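Local coordinates for protein response regulator ChrA (Corynebacterium diphtheriae, PDB 4YN8) that probably binds DNA and regulates transcription as the response regulator of a haem-sensing two-component system, at residues 138-143 with 178-183. The protein carries 1 engineered substitution. Numbering follows the deposited sequence. Where two conformers were deposited one is given.
With SO4 (sulfate ion), chain D.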
loop_
_atom_site.group_PDB
_atom_site.type_symbol
_atom_site.label_atom_id
_atom_site.label_comp_id
_atom_site.label_asym_id
_atom_site.label_seq_id
_atom_site.Cartn_x
_atom_site.Cartn_y
_atom_site.Cartn_z
ATOM N N LYS A 138 4.453 -11.644 1.262
ATOM C CA LYS A 138 4.419 -12.345 2.570
ATOM C C LYS A 138 4.283 -13.866 2.424
ATOM O O LYS A 138 3.286 -14.299 1.954
ATOM C CB LYS A 138 3.187 -11.913 3.314
ATOM C CG LYS A 138 3.084 -10.447 3.587
ATOM C CD LYS A 138 4.246 -10.007 4.424
ATOM C CE LYS A 138 3.837 -8.812 5.269
ATOM N NZ LYS A 138 4.823 -7.733 5.035
ATOM N N PRO A 139 5.251 -14.642 2.859
ATOM C CA PRO A 139 5.168 -16.109 2.776
ATOM C C PRO A 139 4.112 -16.558 3.732
ATOM O O PRO A 139 3.955 -15.955 4.812
ATOM C CB PRO A 139 6.545 -16.562 3.209
ATOM C CG PRO A 139 7.421 -15.363 2.922
ATOM C CD PRO A 139 6.557 -14.235 3.372
ATOM N N ARG A 140 3.301 -17.515 3.312
ATOM C CA ARG A 140 2.139 -17.909 4.107
ATOM C C ARG A 140 2.473 -19.231 4.742
ATOM O O ARG A 140 3.386 -19.944 4.305
ATOM C CB ARG A 140 0.863 -17.947 3.262
ATOM C CG ARG A 140 0.161 -16.593 3.082
ATOM C CD ARG A 140 -1.344 -16.722 2.705
ATOM N NE ARG A 140 -2.264 -16.808 3.863
ATOM C CZ ARG A 140 -3.598 -16.929 3.786
ATOM N NH1 ARG A 140 -4.204 -17.008 2.600
ATOM N NH2 ARG A 140 -4.343 -16.988 4.901
ATOM N N GLN A 141 1.847 -19.494 5.887
ATOM C CA GLN A 141 2.160 -20.702 6.634
ATOM C C GLN A 141 1.471 -21.935 6.015
ATOM O O GLN A 141 0.465 -21.825 5.366
ATOM C CB GLN A 141 1.669 -20.558 8.096
ATOM C CG GLN A 141 0.166 -20.457 8.190
ATOM C CD GLN A 141 -0.360 -20.319 9.624
ATOM O OE1 GLN A 141 0.401 -20.383 10.605
ATOM N NE2 GLN A 141 -1.683 -20.117 9.744
ATOM N N ALA A 142 2.002 -23.094 6.300
ATOM C CA ALA A 142 1.421 -24.333 5.810
ATOM C C ALA A 142 0.086 -24.533 6.472
ATOM O O ALA A 142 -0.184 -23.962 7.537
ATOM C CB ALA A 142 2.324 -25.461 6.155
ATOM N N LEU A 143 -0.760 -25.346 5.872
ATOM C CA LEU A 143 -1.954 -25.794 6.575
ATOM C C LEU A 143 -1.511 -26.519 7.847
ATOM O O LEU A 143 -0.508 -27.249 7.878
ATOM C CB LEU A 143 -2.745 -26.731 5.666
ATOM C CG LEU A 143 -3.584 -26.070 4.577
ATOM C CD1 LEU A 143 -4.521 -27.082 4.000
ATOM C CD2 LEU A 143 -4.430 -24.985 5.148
ATOM N N LEU A 178 -12.806 -23.796 8.495
ATOM C CA LEU A 178 -13.163 -23.869 7.062
ATOM C C LEU A 178 -12.938 -22.536 6.387
ATOM O O LEU A 178 -12.423 -22.485 5.244
ATOM C CB LEU A 178 -14.578 -24.366 6.811
ATOM C CG LEU A 178 -14.839 -25.817 7.186
ATOM C CD1 LEU A 178 -16.320 -26.107 7.064
ATOM C CD2 LEU A 178 -13.963 -26.752 6.358
ATOM N N VAL A 179 -13.301 -21.438 7.051
ATOM C CA VAL A 179 -13.005 -20.110 6.443
ATOM C C VAL A 179 -11.525 -19.951 6.115
ATOM O O VAL A 179 -11.167 -19.528 4.977
ATOM C CB VAL A 179 -13.530 -18.910 7.314
ATOM C CG1 VAL A 179 -12.980 -17.592 6.792
ATOM C CG2 VAL A 179 -15.042 -18.917 7.324
ATOM N N HIS A 180 -10.664 -20.352 7.039
ATOM C CA HIS A 180 -9.256 -20.164 6.847
ATOM C C HIS A 180 -8.757 -21.111 5.768
ATOM O O HIS A 180 -7.948 -20.720 4.935
ATOM C CB HIS A 180 -8.476 -20.398 8.111
ATOM C CG HIS A 180 -7.058 -19.939 8.017
ATOM N ND1 HIS A 180 -5.986 -20.785 8.207
ATOM C CD2 HIS A 180 -6.529 -18.721 7.729
ATOM C CE1 HIS A 180 -4.862 -20.107 8.070
ATOM N NE2 HIS A 180 -5.163 -18.855 7.767
ATOM N N ILE A 181 -9.270 -22.344 5.776
ATOM C CA ILE A 181 -8.818 -23.336 4.781
ATOM C C ILE A 181 -9.196 -22.875 3.379
ATOM O O ILE A 181 -8.353 -22.948 2.427
ATOM C CB ILE A 181 -9.453 -24.731 5.100
ATOM C CG1 ILE A 181 -8.826 -25.364 6.324
ATOM C CG2 ILE A 181 -9.359 -25.664 3.906
ATOM C CD1 ILE A 181 -9.708 -26.402 7.006
ATOM N N TYR A 182 -10.422 -22.405 3.209
ATOM C CA TYR A 182 -10.916 -21.986 1.892
ATOM C C TYR A 182 -10.103 -20.830 1.375
ATOM O O TYR A 182 -9.782 -20.738 0.182
ATOM C CB TYR A 182 -12.393 -21.562 1.982
ATOM C CG TYR A 182 -13.400 -22.656 2.248
ATOM C CD1 TYR A 182 -13.037 -23.992 2.352
ATOM C CD2 TYR A 182 -14.737 -22.346 2.399
ATOM C CE1 TYR A 182 -13.985 -24.970 2.628
ATOM C CE2 TYR A 182 -15.670 -23.314 2.643
ATOM C CZ TYR A 182 -15.290 -24.617 2.789
ATOM O OH TYR A 182 -16.241 -25.568 3.068
ATOM N N SER A 183 -9.736 -19.936 2.276
ATOM C CA SER A 183 -8.881 -18.807 1.897
ATOM C C SER A 183 -7.497 -19.305 1.399
ATOM O O SER A 183 -7.053 -18.905 0.324
ATOM C CB SER A 183 -8.810 -17.797 3.044
ATOM O OG SER A 183 -7.645 -17.004 2.952
HETATM S S SO4 D . -19.647 -24.832 2.518
HETATM O O1 SO4 D . -18.726 -25.308 3.590
HETATM O O2 SO4 D . -21.043 -25.019 2.892
HETATM O O3 SO4 D . -19.230 -23.434 2.451
HETATM O O4 SO4 D . -19.536 -25.495 1.216
#
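In the LuxR-type helix-turn-helix domain, the extended linker 138-143 arrives from helix 126-136 and lays Arg140 and Gln141 against His180 and Ser183 of helix 171-185. The contact is a shallow surface one, burying 250 Å² summed over both sides. Arg140 makes the largest single contribution from the linker: its chain bends at chi3 (88°) and presents the guanidinium end to the helix. NH1 of Arg140 donates a weak but fairly straight hydrogen bond to Ser183 OG (3.5 Å, N-H...O 166°), with the hydroxyl oxygen at the guanidinium edge, near its plane. The other terminal nitrogen, Arg140 NH2, approaches His180 NE2 to 3.5 Å; guanidinium and imidazole planes stand 78° apart, which rules out a parallel stack. Gln141, extended beyond CG, brings NE2 to within 3.6 Å of His180 CE1, its amide likewise steeply turned against the ring. His180 has a second conformer, so both ring contacts are tentative; in this one ND1 is hydrogen-bonded to Glu147 of helix 145-155. Gln141 O accepts a hydrogen bond from Lys184 NZ of helix 171-185, whereas Leu143 packs on Ile148 and Leu151 of helix 145-155. Tyr182 OH donates to O1 of a sulfate (2.6 Å), probably from the crystallisation liquor, also hydrogen-bonded by Arg190 N. An interdomain linker reaching one helix through its side chains fits the NarL-like plan of receiver domain, linker and LuxR-type helix-turn-helix domain.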